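Pullulanase (Klebsiella oxytoca, PDB 2YOC) hydrolyses alpha-1,6-glucosidic linkages in pullulan and related branched alpha-glucans, and is a substrate of the type 2 secretion system. Local coordinates at residues B[963-968]-B[975-980]; B[765-770]-B[786-791]. All coordinates share one frame; numbering follows the deposited sequence.

Contact 1: B[963-968]-B[975-980]; sequences DFRNTG and LLVMTV. With SO4 (sulfate ion), chain U.
Leu975 O is gripped twice: Asn966 ND2 donates to it at 2.8 Å, bent to 141° at the hydrogen and with the oxygen in the Asn966 amide plane, and a water donates to it as well. That water also donates to Arg965 O and accepts from Val977 N, thereby bridging the two segments. CG of Asn966 stands anti to its backbone N (chi1 179°), and ND2 comes close to CB of Leu975 as the two side chains cross obliquely, while OD1 takes the backbone N of Gln972. Strands 962-965 and 975-981 form an antiparallel beta hairpin at one margin of the C-terminal sheet, with strand 994-1002 beyond the second. Asp963 and Thr979 are a hydrogen-bonded pair, Thr979 N reaching Asp963 O at 2.7 Å and nearly straight (173°). Phe964 and Met978, a selenomethionine, are a non-hydrogen-bonded pair whose side chains run side by side in the same direction. CG of Met978 lies 3.5 Å from CE1 of Phe964, and SE sits obliquely 4.8 Å from the ring centroid, a Met-aromatic contact. On the other face, CG of Arg965 touches both Val977 CG1 and Thr979 CG2. A sulfate, probably from the crystallisation liquor, accepts from Asn966 N through O4 at 3.0 Å.

Contact 2: B[765-770]-B[786-791]; sequences VRHLAD and IDKDGA
Asp770 and Lys788 meet with their side chains at about a right angle, the carboxylate of Asp770 reaching from the helix to the start of the lysine chain. OD2 of Asp770 accepts from Lys788 N at 2.7 Å through its syn lone pair, although the bond is bent to 136° at the hydrogen. The same oxygen lies 3.3 Å from CB of Lys788 and also touches its CG, while CB of Asp787 approaches it at 3.4 Å. The other oxygen, OD1, is paired in a salt bridge with Arg773, three residues further along the helix, so one oxygen holds the turn and the other a residue of the same helix. From this crossing the lysine chain runs past His767, at a slant to it: CD of Lys788 is 3.7 Å from His767 CB, and CE lies obliquely to the imidazole near CD2. Arg766 packs beside the root of the lysine, Arg766 CB to Lys788 CB at 3.6 Å, and CD of Arg766 rests near Lys788 O. The partner of helix 762-776 here is a type I beta turn, Asp787 to Gly790, joining strands 784-786 and 792-794. Within it OD1 of Asp787 accepts from Asp789 N at 3.0 Å, an Asx turn, and also from Ala791 N at 2.8 Å, the two donors coming from opposite faces of the carboxylate. Past the imidazole, Lys788 bends at its end (chi4 55°), and Lys788 NZ forms a salt bridge with Asp789 OD2 at 2.8 Å. Asp763, also on helix 762-776, is a second partner of NZ, in a long, weak ion pair. At the last position of the turn, Gly790 makes backbone hydrogen bonds to the second subunit.

Contact 2 precedes contact 1 along the chain, and their centres lie about 11 Å apart. Helix 762-776 links them: its 765-770 part carries contact 2, and further along Thr772 and Arg773 pack on side chains of contact 1. The loop leaving strand 962-965 also meets contact 2 directly, with Thr967 and Gly968 on Ile786 and Gly968 on Arg766, and Leu976 of strand 975-981 packs on Ala769. The turn-bearing region after strand 784-786 and the helix thus pack against the margin of the C-terminal sheet. Both contacts also approach the second subunit, through Thr967, Ile786 and Gly790.

Contact 1: B[963-968]-B[975-980]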
loop_
_atom_site.group_PDB
_atom_site.type_symbol
_atom_site.label_atom_id
_atom_site.label_comp_id
_atom_site.label_asym_id
_atom_site.label_seq_id
_atom_site.Cartn_x
_atom_site.Cartn_y
_atom_site.Cartn_z
ATOM N N ASP B 963 18.025 1.890 -15.217
ATOM C CA ASP B 963 16.579 2.071 -15.285
ATOM C C ASP B 963 16.000 1.013 -16.223
ATOM O O ASP B 963 16.749 0.335 -16.939
ATOM C CB ASP B 963 16.179 3.513 -15.698
ATOM C CG ASP B 963 14.788 3.995 -15.256
ATOM O OD1 ASP B 963 14.146 3.315 -14.411
ATOM O OD2 ASP B 963 14.365 5.067 -15.715
ATOM N N PHE B 964 14.665 0.858 -16.182
ATOM C CA PHE B 964 13.915 -0.114 -16.965
ATOM C C PHE B 964 12.751 0.508 -17.673
ATOM O O PHE B 964 12.132 1.455 -17.160
ATOM C CB PHE B 964 13.373 -1.231 -16.066
ATOM C CG PHE B 964 14.408 -2.003 -15.297
ATOM C CD1 PHE B 964 15.003 -3.130 -15.843
ATOM C CD2 PHE B 964 14.765 -1.623 -14.012
ATOM C CE1 PHE B 964 15.934 -3.870 -15.115
ATOM C CE2 PHE B 964 15.712 -2.354 -13.290
ATOM C CZ PHE B 964 16.298 -3.465 -13.854
ATOM N N ARG B 965 12.422 -0.084 -18.847
ATOM C CA ARG B 965 11.253 0.233 -19.693
ATOM C C ARG B 965 10.332 -0.999 -19.704
ATOM O O ARG B 965 10.753 -2.075 -19.274
ATOM C CB ARG B 965 11.638 0.642 -21.124
ATOM C CG ARG B 965 12.950 1.386 -21.226
ATOM C CD ARG B 965 12.761 2.848 -20.931
ATOM N NE ARG B 965 12.859 3.664 -22.136
ATOM C CZ ARG B 965 11.840 4.289 -22.722
ATOM N NH1 ARG B 965 10.604 4.174 -22.230
ATOM N NH2 ARG B 965 12.043 5.031 -23.805
ATOM N N ASN B 966 9.087 -0.843 -20.196
ATOM C CA ASN B 966 8.022 -1.864 -20.213
ATOM C C ASN B 966 7.671 -2.196 -18.764
ATOM O O ASN B 966 7.665 -3.345 -18.318
ATOM C CB ASN B 966 8.358 -3.105 -21.062
ATOM C CG ASN B 966 7.258 -4.136 -21.049
ATOM O OD1 ASN B 966 6.083 -3.849 -21.324
ATOM N ND2 ASN B 966 7.595 -5.319 -20.575
ATOM N N THR B 967 7.465 -1.130 -18.021
ATOM C CA THR B 967 7.153 -1.152 -16.611
ATOM C C THR B 967 5.751 -0.578 -16.443
ATOM O O THR B 967 5.209 0.031 -17.384
ATOM C CB THR B 967 8.231 -0.373 -15.830
ATOM O OG1 THR B 967 8.530 0.846 -16.513
ATOM C CG2 THR B 967 9.504 -1.158 -15.668
ATOM N N GLY B 968 5.178 -0.797 -15.262
ATOM C CA GLY B 968 3.857 -0.296 -14.932
ATOM C C GLY B 968 2.770 -1.338 -15.020
ATOM O O GLY B 968 3.039 -2.543 -15.156
ATOM N N LEU B 975 8.626 -9.409 -21.166
ATOM C CA LEU B 975 9.570 -8.483 -21.760
ATOM C C LEU B 975 10.313 -7.729 -20.661
ATOM O O LEU B 975 9.710 -6.983 -19.876
ATOM C CB LEU B 975 8.874 -7.533 -22.723
ATOM C CG LEU B 975 9.769 -6.684 -23.603
ATOM C CD1 LEU B 975 10.399 -7.527 -24.681
ATOM C CD2 LEU B 975 8.972 -5.548 -24.223
ATOM N N LEU B 976 11.627 -7.975 -20.579
ATOM C CA LEU B 976 12.499 -7.325 -19.610
ATOM C C LEU B 976 13.433 -6.422 -20.378
ATOM O O LEU B 976 14.200 -6.886 -21.223
ATOM C CB LEU B 976 13.263 -8.352 -18.757
ATOM C CG LEU B 976 12.394 -9.254 -17.891
ATOM C CD1 LEU B 976 13.080 -10.572 -17.621
ATOM C CD2 LEU B 976 11.983 -8.563 -16.607
ATOM N N VAL B 977 13.292 -5.115 -20.149
ATOM C CA VAL B 977 14.062 -4.091 -20.850
ATOM C C VAL B 977 14.834 -3.240 -19.848
ATOM O O VAL B 977 14.222 -2.496 -19.070
ATOM C CB VAL B 977 13.194 -3.261 -21.838
ATOM C CG1 VAL B 977 13.988 -2.110 -22.431
ATOM C CG2 VAL B 977 12.647 -4.141 -22.959
HETATM N N MSE B 978 16.184 -3.366 -19.855
HETATM C CA MSE B 978 17.058 -2.630 -18.948
HETATM C C MSE B 978 17.913 -1.657 -19.705
HETATM O O MSE B 978 18.505 -2.031 -20.716
HETATM C CB MSE B 978 17.940 -3.599 -18.154
HETATM C CG MSE B 978 18.701 -2.930 -16.998
HETATM SE SE MSE B 978 19.733 -4.175 -15.906
HETATM C CE MSE B 978 21.059 -4.731 -17.191
ATOM N N THR B 979 18.004 -0.415 -19.209
ATOM C CA THR B 979 18.833 0.609 -19.828
ATOM C C THR B 979 19.955 1.018 -18.864
ATOM O O THR B 979 19.685 1.184 -17.676
ATOM C CB THR B 979 17.998 1.815 -20.333
ATOM O OG1 THR B 979 17.577 2.626 -19.244
ATOM C CG2 THR B 979 16.817 1.419 -21.195
ATOM N N VAL B 980 21.216 1.140 -19.369
ATOM C CA VAL B 980 22.386 1.535 -18.569
ATOM C C VAL B 980 23.026 2.767 -19.195
ATOM O O VAL B 980 23.500 2.706 -20.329
ATOM C CB VAL B 980 23.418 0.404 -18.324
ATOM C CG1 VAL B 980 24.520 0.885 -17.381
ATOM C CG2 VAL B 980 22.742 -0.860 -17.763
HETATM S S SO4 U . 7.804 2.534 -20.101
HETATM O O1 SO4 U . 6.771 1.881 -19.265
HETATM O O2 SO4 U . 9.045 2.624 -19.323
HETATM O O3 SO4 U . 7.394 3.897 -20.451
HETATM O O4 SO4 U . 7.989 1.746 -21.360
HETATM O O HOH W 1 11.118 -4.642 -18.142
#

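Contact 2: B[765-770]-B[786-791]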
loop_
_atom_site.group_PDB
_atom_site.type_symbol
_atom_site.label_atom_id
_atom_site.label_comp_id
_atom_site.label_asym_id
_atom_site.label_seq_id
_atom_site.Cartn_x
_atom_site.Cartn_y
_atom_site.Cartn_z
ATOM N N VAL B 765 1.878 -12.600 -12.094
ATOM C CA VAL B 765 2.970 -12.648 -13.062
ATOM C C VAL B 765 3.789 -11.332 -13.136
ATOM O O VAL B 765 5.029 -11.375 -13.142
ATOM C CB VAL B 765 2.672 -13.345 -14.420
ATOM C CG1 VAL B 765 1.588 -12.637 -15.214
ATOM C CG2 VAL B 765 3.936 -13.494 -15.257
ATOM N N ARG B 766 3.098 -10.184 -13.099
ATOM C CA ARG B 766 3.717 -8.851 -13.105
ATOM C C ARG B 766 4.667 -8.653 -11.894
ATOM O O ARG B 766 5.690 -7.973 -12.024
ATOM C CB ARG B 766 2.650 -7.748 -13.099
ATOM C CG ARG B 766 2.144 -7.348 -14.454
ATOM C CD ARG B 766 1.262 -6.101 -14.400
ATOM N NE ARG B 766 0.122 -6.229 -13.484
ATOM C CZ ARG B 766 -1.127 -6.416 -13.877
ATOM N NH1 ARG B 766 -1.422 -6.452 -15.170
ATOM N NH2 ARG B 766 -2.103 -6.530 -12.984
ATOM N N HIS B 767 4.316 -9.235 -10.732
ATOM C CA HIS B 767 5.108 -9.148 -9.512
ATOM C C HIS B 767 6.418 -9.903 -9.637
ATOM O O HIS B 767 7.413 -9.507 -9.030
ATOM C CB HIS B 767 4.317 -9.619 -8.293
ATOM C CG HIS B 767 5.030 -9.360 -7.000
ATOM N ND1 HIS B 767 5.518 -10.402 -6.226
ATOM C CD2 HIS B 767 5.368 -8.187 -6.411
ATOM C CE1 HIS B 767 6.091 -9.839 -5.174
ATOM N NE2 HIS B 767 6.012 -8.508 -5.229
ATOM N N LEU B 768 6.436 -10.965 -10.434
ATOM C CA LEU B 768 7.665 -11.723 -10.679
ATOM C C LEU B 768 8.614 -10.891 -11.569
ATOM O O LEU B 768 9.827 -10.945 -11.386
ATOM C CB LEU B 768 7.354 -13.088 -11.314
ATOM C CG LEU B 768 6.409 -14.021 -10.527
ATOM C CD1 LEU B 768 5.700 -14.983 -11.450
ATOM C CD2 LEU B 768 7.141 -14.779 -9.444
ATOM N N ALA B 769 8.047 -10.092 -12.498
ATOM C CA ALA B 769 8.790 -9.183 -13.373
ATOM C C ALA B 769 9.450 -8.123 -12.496
ATOM O O ALA B 769 10.647 -7.851 -12.646
ATOM C CB ALA B 769 7.850 -8.521 -14.370
ATOM N N ASP B 770 8.676 -7.574 -11.543
ATOM C CA ASP B 770 9.134 -6.588 -10.576
ATOM C C ASP B 770 10.335 -7.125 -9.788
ATOM O O ASP B 770 11.352 -6.425 -9.690
ATOM C CB ASP B 770 8.001 -6.203 -9.620
ATOM C CG ASP B 770 6.980 -5.187 -10.122
ATOM O OD1 ASP B 770 7.100 -4.733 -11.289
ATOM O OD2 ASP B 770 6.078 -4.826 -9.335
ATOM N N ILE B 786 9.286 1.505 -11.109
ATOM C CA ILE B 786 7.835 1.569 -11.304
ATOM C C ILE B 786 7.268 0.159 -11.194
ATOM O O ILE B 786 7.552 -0.703 -12.042
ATOM C CB ILE B 786 7.455 2.300 -12.608
ATOM C CG1 ILE B 786 8.008 3.763 -12.660
ATOM C CG2 ILE B 786 5.968 2.227 -12.879
ATOM C CD1 ILE B 786 7.731 4.718 -11.416
ATOM N N ASP B 787 6.487 -0.083 -10.126
ATOM C CA ASP B 787 5.956 -1.422 -9.851
ATOM C C ASP B 787 4.869 -1.934 -10.813
ATOM O O ASP B 787 4.508 -1.256 -11.787
ATOM C CB ASP B 787 5.599 -1.600 -8.365
ATOM C CG ASP B 787 4.255 -1.052 -7.908
ATOM O OD1 ASP B 787 3.602 -0.332 -8.700
ATOM O OD2 ASP B 787 3.852 -1.347 -6.748
ATOM N N LYS B 788 4.345 -3.144 -10.508
ATOM C CA LYS B 788 3.292 -3.872 -11.232
ATOM C C LYS B 788 1.993 -3.084 -11.349
ATOM O O LYS B 788 1.155 -3.433 -12.178
ATOM C CB LYS B 788 3.023 -5.229 -10.572
ATOM C CG LYS B 788 2.662 -5.146 -9.090
ATOM C CD LYS B 788 2.271 -6.487 -8.483
ATOM C CE LYS B 788 1.801 -6.312 -7.061
ATOM N NZ LYS B 788 0.693 -5.327 -6.928
ATOM N N ASP B 789 1.827 -2.043 -10.494
ATOM C CA ASP B 789 0.657 -1.162 -10.428
ATOM C C ASP B 789 0.921 0.268 -10.901
ATOM O O ASP B 789 -0.005 1.080 -10.946
ATOM C CB ASP B 789 0.105 -1.139 -9.005
ATOM C CG ASP B 789 -0.303 -2.493 -8.484
ATOM O OD1 ASP B 789 -0.784 -3.331 -9.302
ATOM O OD2 ASP B 789 -0.157 -2.720 -7.266
ATOM N N GLY B 790 2.161 0.574 -11.262
ATOM C CA GLY B 790 2.502 1.920 -11.716
ATOM C C GLY B 790 3.018 2.845 -10.624
ATOM O O GLY B 790 3.356 3.991 -10.908
ATOM N N ALA B 791 3.122 2.352 -9.373
ATOM C CA ALA B 791 3.671 3.135 -8.264
ATOM C C ALA B 791 5.202 3.137 -8.274
ATOM O O ALA B 791 5.836 2.132 -8.640
ATOM C CB ALA B 791 3.177 2.583 -6.942
#